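Local coordinates for protein putative 4-amino-4-deoxychorismate lyase (Thermus thermophilus, PDB 2ZGI) that binds pyridoxal 5'-phosphate and is probably a lyase of the class-IV aminotransferase family, putatively acting on 4-amino-4-deoxychorismate, at residues T27-G32 and P241-E246; P165-E170 and E207-H212; L173-G178 and V199-F204; V220-V225 and P234-F239. All blocks are in the same frame, centred on the assembly; numbering follows the deposited sequence.

Contacts 2, 3 and 4 all reach one mixed sheet. Contact 1 belongs to a separate antiparallel sheet and ties it to the C-terminal tail. Contacts 1 and 4 are buried and touch: Pro-241 and Arg-29 pack on the backbone of Val-220, Gly-221 and Phe-239. Contacts 2 and 3 are only partly buried and also touch, because strands 164-169 and 172-176 are neighbours. Their chemistry differs with place. Contact 1 is built on a charged cluster. Contact 2 combines a short antiparallel bridge with leucine packing. Contact 3 is a parallel backbone ladder with side chains on both faces. Contact 4 is apolar helix-to-sheet packing with one bridging water.

Contact 1: residues T27-G32 and P241-E246; sequences TLRAEG and PACYTE
Glu-31, Arg-29 and Pro-241 carry this contact. It joins the end of strand 24-31 to the C-terminal tail after helix 233-239. Arg-29 and Glu-31 lie two apart on the strand, and both CB atoms point toward the tail. The Glu-31 chain is extended beyond CG, which brings its carboxylate to the tail backbone. Its OE2 accepts from Ala-242 N at 2.9 Å, with a fairly straight N-H...O angle of 162°. The donor sits well above the carboxylate plane. Arg-29 forms a salt bridge to the same oxygen, side-on through two nitrogens: NE is 2.8 Å and NH2 2.7 Å from Glu-31 OE2, and OE2 lies in the guanidinium plane. The Arg-29 chain leaves with CG anti to the backbone N and bends at chi3 (74°). Pro-241 lies over one face of the guanidinium, offset toward its rim. Pro-241 CB is 3.7 Å from Arg-29 NE. Pro-241 CA is 3.6 Å from Arg-29 NH2. Ala-242 is the centre of an inverse gamma turn, and its CB packs 3.6 Å from Glu-31 OE1. Cys-243 SG touches Glu-31 CG at 4.0 Å and forms a disulfide with Cys-78 on the adjacent strand 78-86. Arg-29 NH1 makes a weak hydrogen bond to the O of Ser-218, a pyridoxal-phosphate-binding residue. An alanine at Glu-31 would remove the shared acceptor, and would probably loosen the tail and leave the Arg-29 guanidinium less firmly held. Three N-H donors, two of them from a cation, converge on one oxygen, so Glu-31 is likely to stay ionised here.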
# COMPACT_ATOMS: atom_id res chain seq x y z
N THR D 27 17.92 -17.97 -18.51
CA THR D 27 17.50 -18.37 -19.84
C THR D 27 18.34 -17.65 -20.89
O THR D 27 18.51 -16.42 -20.83
CB THR D 27 15.98 -18.16 -20.06
OG1 THR D 27 15.71 -16.77 -20.25
CG2 THR D 27 15.20 -18.63 -18.90
N LEU D 28 18.86 -18.42 -21.84
CA LEU D 28 19.81 -17.93 -22.83
C LEU D 28 19.26 -18.13 -24.22
O LEU D 28 18.37 -18.98 -24.43
CB LEU D 28 21.12 -18.71 -22.79
CG LEU D 28 21.92 -18.86 -21.51
CD1 LEU D 28 21.40 -20.06 -20.75
CD2 LEU D 28 23.43 -19.01 -21.85
N ARG D 29 19.81 -17.37 -25.16
CA ARG D 29 19.54 -17.58 -26.58
C ARG D 29 20.82 -18.10 -27.23
O ARG D 29 21.89 -17.59 -26.92
CB ARG D 29 19.09 -16.29 -27.25
CG ARG D 29 18.44 -16.55 -28.59
CD ARG D 29 17.78 -15.31 -29.17
NE ARG D 29 18.72 -14.31 -29.69
CZ ARG D 29 18.96 -13.15 -29.09
NH1 ARG D 29 18.36 -12.86 -27.94
NH2 ARG D 29 19.83 -12.29 -29.64
N ALA D 30 20.71 -19.11 -28.09
CA ALA D 30 21.85 -19.55 -28.92
C ALA D 30 21.52 -19.21 -30.35
O ALA D 30 20.38 -19.42 -30.79
CB ALA D 30 22.11 -21.07 -28.78
N GLU D 31 22.49 -18.64 -31.06
CA GLU D 31 22.29 -18.33 -32.47
C GLU D 31 23.27 -19.14 -33.27
O GLU D 31 24.48 -19.10 -33.00
CB GLU D 31 22.43 -16.82 -32.74
CG GLU D 31 21.32 -16.01 -32.02
CD GLU D 31 21.48 -14.51 -32.10
OE1 GLU D 31 22.56 -14.01 -32.45
OE2 GLU D 31 20.47 -13.82 -31.82
N GLY D 32 22.74 -19.90 -34.23
CA GLY D 32 23.53 -20.82 -35.07
C GLY D 32 24.54 -21.62 -34.25
O GLY D 32 25.75 -21.65 -34.58
N PRO D 241 17.45 -10.39 -32.49
CA PRO D 241 17.81 -11.81 -32.57
C PRO D 241 18.10 -12.22 -34.02
O PRO D 241 17.32 -11.89 -34.92
CB PRO D 241 16.55 -12.51 -32.06
CG PRO D 241 15.96 -11.53 -31.12
CD PRO D 241 16.17 -10.20 -31.80
N ALA D 242 19.21 -12.92 -34.23
CA ALA D 242 19.57 -13.38 -35.57
C ALA D 242 18.86 -14.69 -35.95
O ALA D 242 19.51 -15.70 -36.25
CB ALA D 242 21.10 -13.52 -35.68
N CYS D 243 17.53 -14.68 -35.96
CA CYS D 243 16.76 -15.92 -35.95
C CYS D 243 15.63 -16.04 -36.99
O CYS D 243 14.76 -16.89 -36.84
CB CYS D 243 16.20 -16.15 -34.54
SG CYS D 243 17.49 -16.19 -33.29
N TYR D 244 15.63 -15.20 -38.02
CA TYR D 244 14.62 -15.29 -39.10
C TYR D 244 15.03 -16.29 -40.19
O TYR D 244 16.22 -16.50 -40.42
CB TYR D 244 14.34 -13.89 -39.68
CG TYR D 244 13.78 -12.94 -38.63
CD1 TYR D 244 12.41 -12.97 -38.29
CD2 TYR D 244 14.60 -12.04 -37.97
CE1 TYR D 244 11.89 -12.11 -37.32
CE2 TYR D 244 14.09 -11.18 -36.99
CZ TYR D 244 12.73 -11.22 -36.68
OH TYR D 244 12.23 -10.38 -35.71
N THR D 245 14.05 -16.91 -40.88
CA THR D 245 14.36 -17.99 -41.84
C THR D 245 15.40 -17.58 -42.90
O THR D 245 15.19 -16.60 -43.64
CB THR D 245 13.11 -18.59 -42.52
OG1 THR D 245 12.24 -17.53 -42.93
CG2 THR D 245 12.38 -19.51 -41.55
N GLU D 246 16.48 -18.37 -42.96
CA GLU D 246 17.76 -18.02 -43.63
C GLU D 246 17.70 -17.06 -44.83
O GLU D 246 17.76 -17.47 -46.00
CB GLU D 246 18.56 -19.31 -43.98

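Contact 2: residues P165-E170 and E207-H212; sequences PLLFRE and EGLRGH
An antiparallel beta bridge pairs the start of strand 212-217 with strand 164-169 in the mixed sheet. Phe-168 and His-212 form the hydrogen-bonded pair. Phe-168 N donates to His-212 O at 2.7 Å, and His-212 N returns a nearly linear bond (175°) to Phe-168 O at 2.8 Å. Each donor lies in the plane of the carbonyl it meets. Both residues send their side chains to the same face of the sheet. Gly-211 comes just before the bridge. A CB on it would clash with Phe-168 O, so the close backbone approach depends on the glycine. Leu-167 fills the corner made by the incoming loop, where Leu-209 is the centre of an inverse gamma turn. Leu-167 CG is anti to the backbone N (chi1 -178°). This sets Leu-167 CD1 3.5 Å from Arg-210 O, and Leu-167 CD2 3.6 Å from Gly-208 O. Leu-167 CD2 also meets Leu-209 CD2 at 4.1 Å. An alanine at Leu-167 would remove both methyl branches and would probably leave this turn less well packed against the strand. At the outer side Arg-169 bends at chi3. Arg-169 NH1 gives a weak hydrogen bond to Arg-210 O (2.7 Å, 127°). A water donates to Gly-208 O at 2.6 Å and takes a weak bond from Arg-169 NH2. Beyond the contact, Leu-167 also packs on Phe-204 and Leu-213, and Phe-168 on Leu-232. On the flank of strand 164-169 away from His-212 runs strand 172-176, while Leu-166 reaches helix 183-194 through Arg-185 and Val-188.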
# COMPACT_ATOMS: atom_id res chain seq x y z
N PRO D 165 13.04 -3.04 -18.09
CA PRO D 165 12.65 -1.81 -18.77
C PRO D 165 13.74 -0.72 -18.76
O PRO D 165 14.50 -0.59 -17.78
CB PRO D 165 11.39 -1.38 -18.01
CG PRO D 165 11.55 -1.97 -16.67
CD PRO D 165 12.33 -3.23 -16.81
N LEU D 166 13.83 0.00 -19.87
CA LEU D 166 14.75 1.14 -20.00
C LEU D 166 13.97 2.35 -20.47
O LEU D 166 12.97 2.22 -21.18
CB LEU D 166 15.83 0.85 -21.05
CG LEU D 166 16.89 -0.24 -20.84
CD1 LEU D 166 16.42 -1.60 -21.34
CD2 LEU D 166 18.11 0.15 -21.63
N LEU D 167 14.46 3.54 -20.10
CA LEU D 167 13.85 4.79 -20.52
C LEU D 167 14.86 5.64 -21.29
O LEU D 167 15.99 5.82 -20.84
CB LEU D 167 13.36 5.55 -19.29
CG LEU D 167 12.64 6.89 -19.50
CD1 LEU D 167 11.31 6.69 -20.19
CD2 LEU D 167 12.46 7.58 -18.16
N PHE D 168 14.45 6.17 -22.44
CA PHE D 168 15.31 7.05 -23.21
C PHE D 168 14.66 8.40 -23.41
O PHE D 168 13.56 8.50 -23.96
CB PHE D 168 15.68 6.45 -24.57
CG PHE D 168 16.62 7.31 -25.38
CD1 PHE D 168 17.98 7.30 -25.11
CD2 PHE D 168 16.15 8.14 -26.39
CE1 PHE D 168 18.86 8.11 -25.84
CE2 PHE D 168 17.01 8.94 -27.12
CZ PHE D 168 18.38 8.92 -26.85
N ARG D 169 15.35 9.45 -22.97
CA ARG D 169 14.90 10.83 -23.13
C ARG D 169 16.07 11.73 -23.50
O ARG D 169 17.18 11.58 -22.98
CB ARG D 169 14.18 11.33 -21.87
CG ARG D 169 13.71 12.79 -21.93
CD ARG D 169 13.10 13.32 -20.60
NE ARG D 169 13.92 13.06 -19.41
CZ ARG D 169 13.61 12.15 -18.48
NH1 ARG D 169 12.51 11.42 -18.60
NH2 ARG D 169 14.40 11.98 -17.41
N GLU D 170 15.81 12.67 -24.42
CA GLU D 170 16.81 13.64 -24.89
C GLU D 170 18.02 12.91 -25.49
O GLU D 170 18.04 12.60 -26.70
CB GLU D 170 17.21 14.63 -23.78
CG GLU D 170 16.05 15.13 -22.85
CD GLU D 170 15.04 16.08 -23.52
OE1 GLU D 170 15.46 17.14 -24.04
OE2 GLU D 170 13.82 15.79 -23.49
N GLU D 207 5.05 8.27 -13.33
CA GLU D 207 4.98 9.62 -13.88
C GLU D 207 6.35 10.13 -14.28
O GLU D 207 6.48 11.11 -15.01
CB GLU D 207 4.38 10.57 -12.84
CG GLU D 207 3.38 9.91 -11.89
CD GLU D 207 4.05 9.34 -10.64
OE1 GLU D 207 5.08 9.90 -10.20
OE2 GLU D 207 3.53 8.35 -10.09
N GLY D 208 7.39 9.46 -13.80
CA GLY D 208 8.75 9.81 -14.18
C GLY D 208 9.14 9.23 -15.52
O GLY D 208 10.22 9.53 -16.04
N LEU D 209 8.26 8.39 -16.07
CA LEU D 209 8.59 7.69 -17.32
C LEU D 209 8.23 8.52 -18.54
O LEU D 209 7.34 8.18 -19.32
CB LEU D 209 7.96 6.29 -17.36
CG LEU D 209 8.34 5.40 -16.18
CD1 LEU D 209 7.63 4.04 -16.26
CD2 LEU D 209 9.86 5.23 -16.07
N ARG D 210 8.94 9.64 -18.68
CA ARG D 210 8.80 10.52 -19.81
C ARG D 210 9.86 10.16 -20.82
O ARG D 210 11.05 10.13 -20.50
CB ARG D 210 8.98 11.98 -19.37
CG ARG D 210 8.00 12.42 -18.29
CD ARG D 210 6.59 12.48 -18.82
NE ARG D 210 5.63 12.76 -17.76
CZ ARG D 210 4.94 11.84 -17.09
NH1 ARG D 210 5.11 10.54 -17.35
NH2 ARG D 210 4.09 12.22 -16.14
N GLY D 211 9.44 9.88 -22.04
CA GLY D 211 10.37 9.55 -23.09
C GLY D 211 9.99 8.24 -23.72
O GLY D 211 8.83 7.85 -23.70
N HIS D 212 10.99 7.55 -24.26
CA HIS D 212 10.76 6.28 -24.94
C HIS D 212 11.16 5.12 -24.04
O HIS D 212 12.31 5.02 -23.62
CB HIS D 212 11.54 6.24 -26.26
CG HIS D 212 11.12 7.31 -27.22
ND1 HIS D 212 10.03 7.18 -28.05
CD2 HIS D 212 11.62 8.55 -27.44
CE1 HIS D 212 9.90 8.28 -28.77
NE2 HIS D 212 10.85 9.13 -28.42
O HOH W 1 11.94 11.28 -15.19

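Contact 3: residues L173-G178 and V199-F204; sequences LYLLEG and VERGLF
Four backbone hydrogen bonds zip strand 172-176 to strand 198-202 in parallel. Glu-200 N donates to Leu-173 O (3.0 Å), and Leu-175 N to Glu-200 O (2.8 Å). Gly-202 N then donates to Leu-175 O (3.1 Å), nearly along the C=O axis. Past the end of the strand, Glu-177 N reaches Gly-202 O (2.7 Å) from above the carbonyl plane. On one face Tyr-174 and Glu-200 run side by side. Phe-204 turns an edge toward the Tyr-174 ring face in an offset edge-to-face pair, planes at 64°. Phe-204 CZ is 3.5 Å from Tyr-174 CB. Leu-176 CD1 lies over a face of the Phe-204 ring, 4.0 Å from Phe-204 CD2. On the other face Leu-173 packs on Val-199. There Leu-175 CD1 meets Arg-201 NH1 at 3.4 Å. The two strands and helix 183-194 form a beta-alpha-beta crossover, and Leu-173 and Leu-175 touch that helix. The backbone thus fixes the register. Each face combines apolar packing with a salt bridge to a residue outside the two segments: Glu-200 to Arg-198 on the Tyr-174 side, and Arg-201 to Glu-186 of the helix on the Leu-175 side.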
# COMPACT_ATOMS: atom_id res chain seq x y z
N LEU D 173 20.08 7.33 -21.67
CA LEU D 173 19.39 6.06 -21.43
C LEU D 173 19.44 5.76 -19.95
O LEU D 173 20.52 5.66 -19.35
CB LEU D 173 20.07 4.94 -22.22
CG LEU D 173 19.48 3.52 -22.19
CD1 LEU D 173 18.26 3.39 -23.08
CD2 LEU D 173 20.57 2.54 -22.59
N TYR D 174 18.26 5.62 -19.35
CA TYR D 174 18.12 5.27 -17.94
C TYR D 174 17.80 3.80 -17.76
O TYR D 174 16.91 3.26 -18.43
CB TYR D 174 17.01 6.09 -17.30
CG TYR D 174 17.25 7.57 -17.45
CD1 TYR D 174 18.05 8.27 -16.53
CD2 TYR D 174 16.71 8.28 -18.54
CE1 TYR D 174 18.27 9.64 -16.67
CE2 TYR D 174 16.93 9.66 -18.68
CZ TYR D 174 17.72 10.32 -17.75
OH TYR D 174 17.94 11.68 -17.89
N LEU D 175 18.53 3.15 -16.86
CA LEU D 175 18.19 1.80 -16.44
C LEU D 175 17.41 1.88 -15.14
O LEU D 175 17.85 2.50 -14.14
CB LEU D 175 19.44 0.92 -16.27
CG LEU D 175 20.56 1.02 -17.32
CD1 LEU D 175 21.50 -0.18 -17.16
CD2 LEU D 175 20.07 1.14 -18.78
N LEU D 176 16.22 1.28 -15.14
CA LEU D 176 15.30 1.42 -14.02
C LEU D 176 15.75 0.46 -12.93
O LEU D 176 15.84 -0.75 -13.18
CB LEU D 176 13.86 1.11 -14.45
CG LEU D 176 12.99 2.25 -15.01
CD1 LEU D 176 13.66 2.97 -16.17
CD2 LEU D 176 11.65 1.71 -15.46
N GLU D 177 16.04 0.99 -11.73
CA GLU D 177 16.50 0.15 -10.63
C GLU D 177 15.36 -0.55 -9.92
O GLU D 177 14.20 -0.22 -10.13
CB GLU D 177 17.31 0.96 -9.61
CG GLU D 177 18.49 1.67 -10.20
CD GLU D 177 19.19 2.57 -9.20
OE1 GLU D 177 18.61 2.94 -8.16
OE2 GLU D 177 20.36 2.90 -9.48
N GLY D 178 15.73 -1.50 -9.06
CA GLY D 178 14.81 -2.18 -8.16
C GLY D 178 14.32 -3.57 -8.57
O GLY D 178 13.57 -4.18 -7.83
N VAL D 199 24.46 7.24 -19.93
CA VAL D 199 23.66 6.22 -19.26
C VAL D 199 23.61 6.46 -17.75
O VAL D 199 24.65 6.60 -17.08
CB VAL D 199 24.20 4.78 -19.58
CG1 VAL D 199 23.64 3.75 -18.59
CG2 VAL D 199 23.84 4.40 -21.00
N GLU D 200 22.40 6.53 -17.22
CA GLU D 200 22.18 6.67 -15.79
C GLU D 200 21.25 5.58 -15.26
O GLU D 200 20.40 5.09 -15.99
CB GLU D 200 21.53 8.01 -15.48
CG GLU D 200 22.42 9.22 -15.74
CD GLU D 200 21.95 10.41 -14.93
OE1 GLU D 200 22.26 10.45 -13.71
OE2 GLU D 200 21.26 11.30 -15.51
N ARG D 201 21.41 5.25 -13.97
CA ARG D 201 20.57 4.29 -13.25
C ARG D 201 19.76 5.08 -12.22
O ARG D 201 20.30 6.00 -11.60
CB ARG D 201 21.44 3.26 -12.52
CG ARG D 201 22.47 2.57 -13.42
CD ARG D 201 23.44 1.72 -12.64
NE ARG D 201 24.43 1.11 -13.53
CZ ARG D 201 24.24 -0.01 -14.23
NH1 ARG D 201 23.09 -0.67 -14.14
NH2 ARG D 201 25.20 -0.47 -15.01
N GLY D 202 18.49 4.71 -12.03
CA GLY D 202 17.67 5.35 -11.00
C GLY D 202 16.41 4.59 -10.64
O GLY D 202 16.05 3.62 -11.31
N LEU D 203 15.76 5.01 -9.56
CA LEU D 203 14.44 4.53 -9.26
C LEU D 203 13.44 5.52 -9.82
O LEU D 203 13.54 6.73 -9.55
CB LEU D 203 14.25 4.40 -7.75
CG LEU D 203 14.96 3.23 -7.08
CD1 LEU D 203 15.17 3.51 -5.58
CD2 LEU D 203 14.15 1.93 -7.33
N PHE D 204 12.50 5.01 -10.61
CA PHE D 204 11.51 5.84 -11.33
C PHE D 204 10.09 5.48 -10.91
O PHE D 204 9.76 4.29 -10.78
CB PHE D 204 11.62 5.64 -12.85
CG PHE D 204 12.87 6.27 -13.47
CD1 PHE D 204 12.76 7.41 -14.25
CD2 PHE D 204 14.13 5.69 -13.29
CE1 PHE D 204 13.90 7.98 -14.84
CE2 PHE D 204 15.27 6.23 -13.86
CZ PHE D 204 15.16 7.39 -14.64
O HOH W 2 12.89 2.20 -11.08
O HOH W 3 21.49 5.07 -8.79

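Contact 4: residues V220-V225 and P234-F239; sequences VGLLPV and PLIERF
Helix 233-239 packs against strand 223-224, at one edge of the mixed sheet within this chain. Val-220 and Gly-221 both face Gly-217 in a classic beta bulge. Leu-222 is the central side chain. Its CB points toward the helix, and CG is anti to the backbone N (chi1 179°). It crosses Leu-235 obliquely, and Leu-222 CD2 lies 3.7 Å from Leu-235 CB. The same Leu-222 methyl reaches Ile-236 CG1 at 4.2 Å. At its base, Leu-222 CB meets Phe-239 CB at 3.9 Å. The Phe-239 ring packs on Lys-187 and Val-188 of helix 183-194. In the plane of that ring, Leu-235 CD2 sits at its edge. Ile-236 crosses Pro-224 at about a right angle, tip to ring, with Ile-236 CD1 4.2 Å from Pro-224 CG. Ile-236 also touches Leu-214 of strand 212-217, so the helix reaches the neighbouring strand as well. Leu-222 packs on the same leucine. All the touching residues are buried. Gly-221 lies near the cofactor-binding Thr-184. It comes so close to the helix that a CB on it would clash with Phe-239 O, which is 3.2 Å from Gly-221 CA in a CA-H...O contact. No direct hydrogen bond joins the two segments. One water links them instead, accepting from Leu-222 N at 2.9 Å and donating to Ile-236 O at 2.8 Å.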
# COMPACT_ATOMS: atom_id res chain seq x y z
N VAL D 220 14.26 -11.63 -26.23
CA VAL D 220 13.75 -10.67 -27.21
C VAL D 220 14.81 -9.76 -27.83
O VAL D 220 14.55 -9.10 -28.83
CB VAL D 220 12.61 -9.74 -26.60
CG1 VAL D 220 11.33 -10.52 -26.42
CG2 VAL D 220 13.02 -9.12 -25.31
N GLY D 221 15.99 -9.67 -27.21
CA GLY D 221 16.93 -8.62 -27.57
C GLY D 221 16.54 -7.27 -26.97
O GLY D 221 16.38 -7.15 -25.75
N LEU D 222 16.39 -6.26 -27.82
CA LEU D 222 15.97 -4.93 -27.37
C LEU D 222 14.76 -4.51 -28.18
O LEU D 222 14.84 -4.34 -29.42
CB LEU D 222 17.10 -3.91 -27.52
CG LEU D 222 16.81 -2.46 -27.12
CD1 LEU D 222 16.43 -2.30 -25.63
CD2 LEU D 222 17.99 -1.56 -27.49
N LEU D 223 13.65 -4.36 -27.48
CA LEU D 223 12.38 -4.15 -28.11
C LEU D 223 11.84 -2.78 -27.68
O LEU D 223 11.77 -2.50 -26.47
CB LEU D 223 11.46 -5.28 -27.68
CG LEU D 223 10.14 -5.68 -28.31
CD1 LEU D 223 10.20 -5.99 -29.80
CD2 LEU D 223 9.70 -6.91 -27.54
N PRO D 224 11.48 -1.92 -28.66
CA PRO D 224 10.96 -0.63 -28.25
C PRO D 224 9.49 -0.72 -27.89
O PRO D 224 8.77 -1.55 -28.45
CB PRO D 224 11.14 0.22 -29.52
CG PRO D 224 10.97 -0.74 -30.65
CD PRO D 224 11.49 -2.08 -30.13
N VAL D 225 9.07 0.12 -26.95
CA VAL D 225 7.67 0.32 -26.67
C VAL D 225 7.23 1.50 -27.55
O VAL D 225 7.82 2.59 -27.49
CB VAL D 225 7.41 0.62 -25.17
CG1 VAL D 225 5.94 0.89 -24.92
CG2 VAL D 225 7.92 -0.53 -24.28
N PRO D 234 20.25 2.18 -34.16
CA PRO D 234 21.52 1.48 -33.97
C PRO D 234 21.50 0.40 -32.89
O PRO D 234 22.00 -0.72 -33.13
CB PRO D 234 22.48 2.60 -33.55
CG PRO D 234 21.83 3.89 -34.02
CD PRO D 234 20.47 3.58 -34.57
N LEU D 235 20.97 0.73 -31.71
CA LEU D 235 20.94 -0.21 -30.58
C LEU D 235 19.99 -1.36 -30.83
O LEU D 235 20.30 -2.51 -30.51
CB LEU D 235 20.53 0.50 -29.29
CG LEU D 235 21.58 1.17 -28.40
CD1 LEU D 235 20.89 1.61 -27.13
CD2 LEU D 235 22.73 0.25 -28.10
N ILE D 236 18.82 -1.04 -31.38
CA ILE D 236 17.82 -2.05 -31.73
C ILE D 236 18.40 -3.06 -32.75
O ILE D 236 18.29 -4.28 -32.57
CB ILE D 236 16.52 -1.38 -32.19
CG1 ILE D 236 15.85 -0.73 -30.97
CG2 ILE D 236 15.59 -2.39 -32.89
CD1 ILE D 236 14.95 0.42 -31.29
N GLU D 237 19.05 -2.53 -33.79
CA GLU D 237 19.76 -3.35 -34.78
C GLU D 237 20.75 -4.30 -34.13
O GLU D 237 20.76 -5.49 -34.44
CB GLU D 237 20.51 -2.47 -35.79
CG GLU D 237 19.64 -1.91 -36.87
CD GLU D 237 20.35 -0.87 -37.71
OE1 GLU D 237 21.29 -0.22 -37.19
OE2 GLU D 237 19.97 -0.71 -38.88
N ARG D 238 21.59 -3.77 -33.23
CA ARG D 238 22.64 -4.57 -32.60
C ARG D 238 22.11 -5.77 -31.82
O ARG D 238 22.75 -6.81 -31.78
CB ARG D 238 23.56 -3.74 -31.68
CG ARG D 238 24.68 -4.59 -31.04
CD ARG D 238 25.57 -3.80 -30.08
NE ARG D 238 26.70 -4.61 -29.62
CZ ARG D 238 27.89 -4.67 -30.22
NH1 ARG D 238 28.12 -3.96 -31.33
NH2 ARG D 238 28.86 -5.43 -29.73
N PHE D 239 20.94 -5.62 -31.21
CA PHE D 239 20.43 -6.65 -30.30
C PHE D 239 19.33 -7.53 -30.86
O PHE D 239 18.84 -8.44 -30.17
CB PHE D 239 20.04 -6.02 -28.96
CG PHE D 239 21.23 -5.52 -28.19
CD1 PHE D 239 22.04 -6.41 -27.49
CD2 PHE D 239 21.58 -4.17 -28.23
CE1 PHE D 239 23.18 -5.96 -26.81
CE2 PHE D 239 22.72 -3.71 -27.56
CZ PHE D 239 23.53 -4.61 -26.85
O HOH W 4 16.79 -5.79 -30.70